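Lipoprotein signal peptidase (Staphylococcus aureus, PDB 6RYO) probably cleaves the signal peptides from bacterial membrane prolipoproteins as an aspartic endopeptidase of the peptidase A8 family. Local coordinates at residues D142-N147 / P154-A159. Residues are numbered along the deposited sequence; the frame is centred on the assembly and turned at random.
With OLC ((2R)-2,3-dihydroxypropyl (9Z)-octadec-9-enoate), chain B; OLC ((2R)-2,3-dihydroxypropyl (9Z)-octadec-9-enoate), chain C.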
ATOM      1  N   ASP A 142       4.977  -4.540   9.246  1.00 21.10           N
ATOM      2  CA  ASP A 142       5.935  -3.625   8.644  1.00 24.04           C
ATOM      3  C   ASP A 142       7.328  -4.221   8.765  1.00 23.70           C
ATOM      4  O   ASP A 142       7.733  -4.639   9.855  1.00 25.64           O
ATOM      5  CB  ASP A 142       5.886  -2.255   9.318  1.00 22.86           C
ATOM      6  CG  ASP A 142       4.616  -1.497   9.006  1.00 25.67           C
ATOM      7  OD1 ASP A 142       4.045  -1.703   7.913  1.00 31.07           O
ATOM      8  OD2 ASP A 142       4.192  -0.683   9.853  1.00 28.58           O
ATOM      9  N   PHE A 143       8.059  -4.264   7.648  1.00 21.14           N
ATOM     10  CA  PHE A 143       9.393  -4.862   7.655  1.00 20.17           C
ATOM     11  C   PHE A 143      10.458  -4.080   6.900  1.00 21.89           C
ATOM     12  O   PHE A 143      11.644  -4.358   7.105  1.00 23.88           O
ATOM     13  CB  PHE A 143       9.340  -6.289   7.094  1.00 21.69           C
ATOM     14  CG  PHE A 143       8.732  -6.380   5.722  1.00 22.33           C
ATOM     15  CD1 PHE A 143       7.363  -6.524   5.562  1.00 20.21           C
ATOM     16  CD2 PHE A 143       9.531  -6.330   4.592  1.00 24.30           C
ATOM     17  CE1 PHE A 143       6.802  -6.610   4.303  1.00 14.93           C
ATOM     18  CE2 PHE A 143       8.973  -6.416   3.327  1.00 18.75           C
ATOM     19  CZ  PHE A 143       7.607  -6.556   3.185  1.00 18.97           C
ATOM     20  N   ILE A 144      10.109  -3.121   6.046  1.00 23.35           N
ATOM     21  CA  ILE A 144      11.110  -2.406   5.258  1.00 20.16           C
ATOM     22  C   ILE A 144      11.687  -1.273   6.098  1.00 25.21           C
ATOM     23  O   ILE A 144      10.971  -0.345   6.488  1.00 27.92           O
ATOM     24  CB  ILE A 144      10.514  -1.877   3.946  1.00 14.74           C
ATOM     25  CG1 ILE A 144      10.086  -3.041   3.050  1.00  6.69           C
ATOM     26  CG2 ILE A 144      11.517  -0.995   3.226  1.00 17.70           C
ATOM     27  CD1 ILE A 144       9.506  -2.608   1.720  1.00  6.56           C
ATOM     28  N   ASP A 145      12.991  -1.342   6.361  1.00 28.90           N
ATOM     29  CA  ASP A 145      13.686  -0.402   7.235  1.00 33.27           C
ATOM     30  C   ASP A 145      14.907   0.123   6.493  1.00 36.22           C
ATOM     31  O   ASP A 145      15.897  -0.598   6.334  1.00 33.72           O
ATOM     32  CB  ASP A 145      14.090  -1.080   8.546  1.00 38.97           C
ATOM     33  CG  ASP A 145      14.735  -0.122   9.529  1.00 48.22           C
ATOM     34  OD1 ASP A 145      14.719   1.103   9.282  1.00 52.06           O
ATOM     35  OD2 ASP A 145      15.262  -0.598  10.557  1.00 50.13           O
ATOM     36  N   THR A 146      14.843   1.375   6.044  1.00 42.46           N
ATOM     37  CA  THR A 146      15.908   1.970   5.250  1.00 46.89           C
ATOM     38  C   THR A 146      16.347   3.289   5.872  1.00 49.03           C
ATOM     39  O   THR A 146      15.695   3.831   6.769  1.00 44.64           O
ATOM     40  CB  THR A 146      15.469   2.203   3.795  1.00 48.68           C
ATOM     41  OG1 THR A 146      14.677   3.393   3.716  1.00 47.11           O
ATOM     42  CG2 THR A 146      14.650   1.023   3.275  1.00 52.73           C
ATOM     43  N   ASN A 147      17.481   3.795   5.386  1.00 58.76           N
ATOM     44  CA  ASN A 147      17.990   5.115   5.742  1.00 64.82           C
ATOM     45  C   ASN A 147      18.201   5.961   4.490  1.00 64.32           C
ATOM     46  O   ASN A 147      19.033   6.871   4.471  1.00 62.83           O
ATOM     47  CB  ASN A 147      19.284   5.000   6.549  1.00 74.27           C
ATOM     48  CG  ASN A 147      19.619   6.275   7.308  1.00 86.99           C
ATOM     49  OD1 ASN A 147      18.759   7.130   7.521  1.00 88.42           O
ATOM     50  ND2 ASN A 147      20.875   6.403   7.721  1.00 96.01           N
ATOM     51  N   PRO A 154       9.384   5.800   9.147  1.00 35.43           N
ATOM     52  CA  PRO A 154       8.866   4.580   9.780  1.00 29.61           C
ATOM     53  C   PRO A 154       9.063   3.344   8.914  1.00 24.68           C
ATOM     54  O   PRO A 154       9.254   3.418   7.699  1.00 27.58           O
ATOM     55  CB  PRO A 154       7.376   4.890   9.971  1.00 24.20           C
ATOM     56  CG  PRO A 154       7.073   5.898   8.907  1.00 27.84           C
ATOM     57  CD  PRO A 154       8.309   6.743   8.797  1.00 34.31           C
ATOM     58  N   ILE A 155       9.012   2.188   9.573  1.00 17.46           N
ATOM     59  CA  ILE A 155       9.104   0.908   8.881  1.00 17.15           C
ATOM     60  C   ILE A 155       7.806   0.678   8.117  1.00 17.83           C
ATOM     61  O   ILE A 155       6.715   0.710   8.697  1.00 21.55           O
ATOM     62  CB  ILE A 155       9.381  -0.228   9.874  1.00 20.18           C
ATOM     63  CG1 ILE A 155      10.584   0.118  10.755  1.00 20.57           C
ATOM     64  CG2 ILE A 155       9.627  -1.536   9.142  1.00 24.79           C
ATOM     65  CD1 ILE A 155      10.853  -0.884  11.858  1.00 19.53           C
ATOM     66  N   PHE A 156       7.917   0.452   6.810  1.00 16.39           N
ATOM     67  CA  PHE A 156       6.752   0.276   5.950  1.00 17.18           C
ATOM     68  C   PHE A 156       6.834  -1.065   5.219  1.00 21.58           C
ATOM     69  O   PHE A 156       7.704  -1.894   5.497  1.00 24.17           O
ATOM     70  CB  PHE A 156       6.615   1.449   4.975  1.00 23.05           C
ATOM     71  CG  PHE A 156       7.797   1.628   4.062  1.00 24.66           C
ATOM     72  CD1 PHE A 156       8.912   2.336   4.480  1.00 21.40           C
ATOM     73  CD2 PHE A 156       7.782   1.108   2.778  1.00 25.11           C
ATOM     74  CE1 PHE A 156       9.995   2.510   3.640  1.00 20.83           C
ATOM     75  CE2 PHE A 156       8.861   1.280   1.933  1.00 24.72           C
ATOM     76  CZ  PHE A 156       9.967   1.985   2.365  1.00 22.65           C
ATOM     77  N   ASN A 157       5.912  -1.275   4.280  1.00 19.35           N
ATOM     78  CA  ASN A 157       5.783  -2.553   3.591  1.00 21.28           C
ATOM     79  C   ASN A 157       5.459  -2.295   2.122  1.00 22.95           C
ATOM     80  O   ASN A 157       5.511  -1.160   1.639  1.00 23.39           O
ATOM     81  CB  ASN A 157       4.723  -3.422   4.280  1.00 20.96           C
ATOM     82  CG  ASN A 157       3.414  -2.684   4.501  1.00 20.52           C
ATOM     83  OD1 ASN A 157       2.975  -1.906   3.656  1.00 20.37           O
ATOM     84  ND2 ASN A 157       2.789  -2.921   5.649  1.00 22.06           N
ATOM     85  N   ILE A 158       5.131  -3.372   1.404  1.00 21.16           N
ATOM     86  CA  ILE A 158       4.825  -3.263  -0.019  1.00 17.20           C
ATOM     87  C   ILE A 158       3.524  -2.497  -0.237  1.00 17.32           C
ATOM     88  O   ILE A 158       3.419  -1.675  -1.155  1.00 22.04           O
ATOM     89  CB  ILE A 158       4.774  -4.662  -0.659  1.00 15.68           C
ATOM     90  CG1 ILE A 158       6.109  -5.386  -0.461  1.00 18.00           C
ATOM     91  CG2 ILE A 158       4.439  -4.561  -2.132  1.00 12.04           C
ATOM     92  CD1 ILE A 158       7.273  -4.722  -1.163  1.00 22.46           C
ATOM     93  N   ALA A 159       2.513  -2.755   0.599  1.00 16.32           N
ATOM     94  CA  ALA A 159       1.241  -2.048   0.469  1.00 17.73           C
ATOM     95  C   ALA A 159       1.426  -0.543   0.621  1.00 25.09           C
ATOM     96  O   ALA A 159       0.780   0.244  -0.082  1.00 34.93           O
ATOM     97  CB  ALA A 159       0.239  -2.572   1.498  1.00 18.39           C
TER
HETATM   98  C10 OLC B 101       9.864   1.683  -3.146  1.00 46.62           C
HETATM   99  C9  OLC B 101       8.930   2.609  -3.188  1.00 45.97           C
HETATM  100  C11 OLC B 101      11.259   2.025  -2.628  1.00 44.72           C
HETATM  101  C8  OLC B 101       9.242   4.028  -2.718  1.00 42.96           C
HETATM  102  C24 OLC B 101       4.646   3.172   8.323  1.00 45.38           C
HETATM  103  C12 OLC B 101      11.861   0.797  -1.948  1.00 38.69           C
HETATM  104  C7  OLC B 101       8.075   4.577  -1.904  1.00 33.91           C
HETATM  105  C13 OLC B 101      12.421   1.198  -0.586  1.00 30.08           C
HETATM  106  C6  OLC B 101       8.313   4.298  -0.422  1.00 25.49           C
HETATM  107  C14 OLC B 101      13.703   0.412  -0.324  1.00 28.12           C
HETATM  108  C5  OLC B 101       7.167   4.900   0.385  1.00 22.19           C
HETATM  109  C4  OLC B 101       7.297   4.508   1.854  1.00 23.70           C
HETATM  110  C3  OLC B 101       5.961   4.756   2.549  1.00 24.00           C
HETATM  111  C2  OLC B 101       6.205   5.055   4.025  1.00 29.62           C
HETATM  112  C21 OLC B 101       3.705   4.932   6.815  1.00 34.61           C
HETATM  113  C1  OLC B 101       4.887   4.965   4.788  1.00 35.95           C
HETATM  114  C22 OLC B 101       3.373   3.733   7.697  1.00 38.39           C
HETATM  115  O19 OLC B 101       3.858   5.145   4.229  1.00 45.27           O
HETATM  116  O25 OLC B 101       4.372   2.761   9.636  1.00 49.31           O
HETATM  117  O23 OLC B 101       2.503   4.129   8.716  1.00 37.94           O
HETATM  118  O20 OLC B 101       4.904   4.660   6.152  1.00 34.45           O
HETATM  119  C18 OLC C 201      10.025  -2.695  -2.461  1.00 49.09           C
HETATM  120  C10 OLC C 201       4.296  -0.898  -7.971  1.00 56.68           C
HETATM  121  C9  OLC C 201       4.346  -0.888  -9.288  1.00 59.77           C
HETATM  122  C17 OLC C 201       8.945  -1.678  -2.816  1.00 48.44           C
HETATM  123  C11 OLC C 201       4.162  -2.217  -7.213  1.00 49.32           C
HETATM  124  C8  OLC C 201       4.270  -2.194 -10.078  1.00 56.50           C
HETATM  125  C24 OLC C 201       2.399  -0.031 -21.692  1.00 72.23           C
HETATM  126  C16 OLC C 201       8.910  -1.508  -4.331  1.00 51.78           C
HETATM  127  C12 OLC C 201       4.585  -2.014  -5.761  1.00 40.61           C
HETATM  128  C7  OLC C 201       4.833  -1.987 -11.483  1.00 53.81           C
HETATM  129  C15 OLC C 201       8.231  -2.729  -4.945  1.00 54.72           C
HETATM  130  C13 OLC C 201       6.086  -1.742  -5.720  1.00 43.69           C
HETATM  131  C6  OLC C 201       3.904  -1.088 -12.298  1.00 50.11           C
HETATM  132  C14 OLC C 201       6.730  -2.655  -4.680  1.00 50.34           C
HETATM  133  C5  OLC C 201       2.966  -1.942 -13.148  1.00 50.29           C
HETATM  134  C4  OLC C 201       3.561  -2.143 -14.542  1.00 50.27           C
HETATM  135  C3  OLC C 201       2.720  -1.384 -15.567  1.00 52.38           C
HETATM  136  C2  OLC C 201       2.392  -2.303 -16.742  1.00 57.57           C
HETATM  137  C21 OLC C 201       2.503  -1.722 -19.863  1.00 70.11           C
HETATM  138  C1  OLC C 201       1.525  -1.551 -17.748  1.00 63.76           C
HETATM  139  C22 OLC C 201       2.020  -1.453 -21.285  1.00 74.07           C
HETATM  140  O19 OLC C 201       0.957  -0.564 -17.420  1.00 66.43           O
HETATM  141  O25 OLC C 201       1.606   0.363 -22.777  1.00 69.87           O
HETATM  142  O23 OLC C 201       2.609  -2.371 -22.162  1.00 78.00           O
HETATM  143  O20 OLC C 201       1.400  -2.022 -19.060  1.00 66.06           O
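The carbonyl oxygen of Phe156 is gripped by two successive amides of the facing strand. Ile144 N reaches Phe156 O at 2.8 Å, nearly in line with the C=O bond, while Phe143 N comes in from above the carbonyl plane, 3.2 Å from the same Phe156 O. In return Phe156 N donates to Ile144 O at 3.2 Å. Two residues opposed to one make this a classic beta bulge, set on strand 140-146, an edge strand of a three-stranded antiparallel sheet, which pairs with strand 69-76 along its other side. Past Phe156 the chain enters helix 158-174, part of a predicted transmembrane segment. With CG2 anti to the backbone N, Ile144 lays that methyl over one face of the Phe156 ring, a CH-pi contact 3.8 Å from CG2 to the ring centroid. The monoolein of chain B covers the opposite face, its C4 above the ring centre, so the ring is sandwiched between protein and lipid. Asn157 is the N-cap: OD1 takes Asp160 N and ND2 holds Val141 O. Its ND2 also lies 2.9 Å from Asp142 OD1, but at too poor an angle to bond; that oxygen binds a polar side chain of the bound peptide instead. Asp142, one of the two predicted active-site aspartates, also touches the other, Asp160.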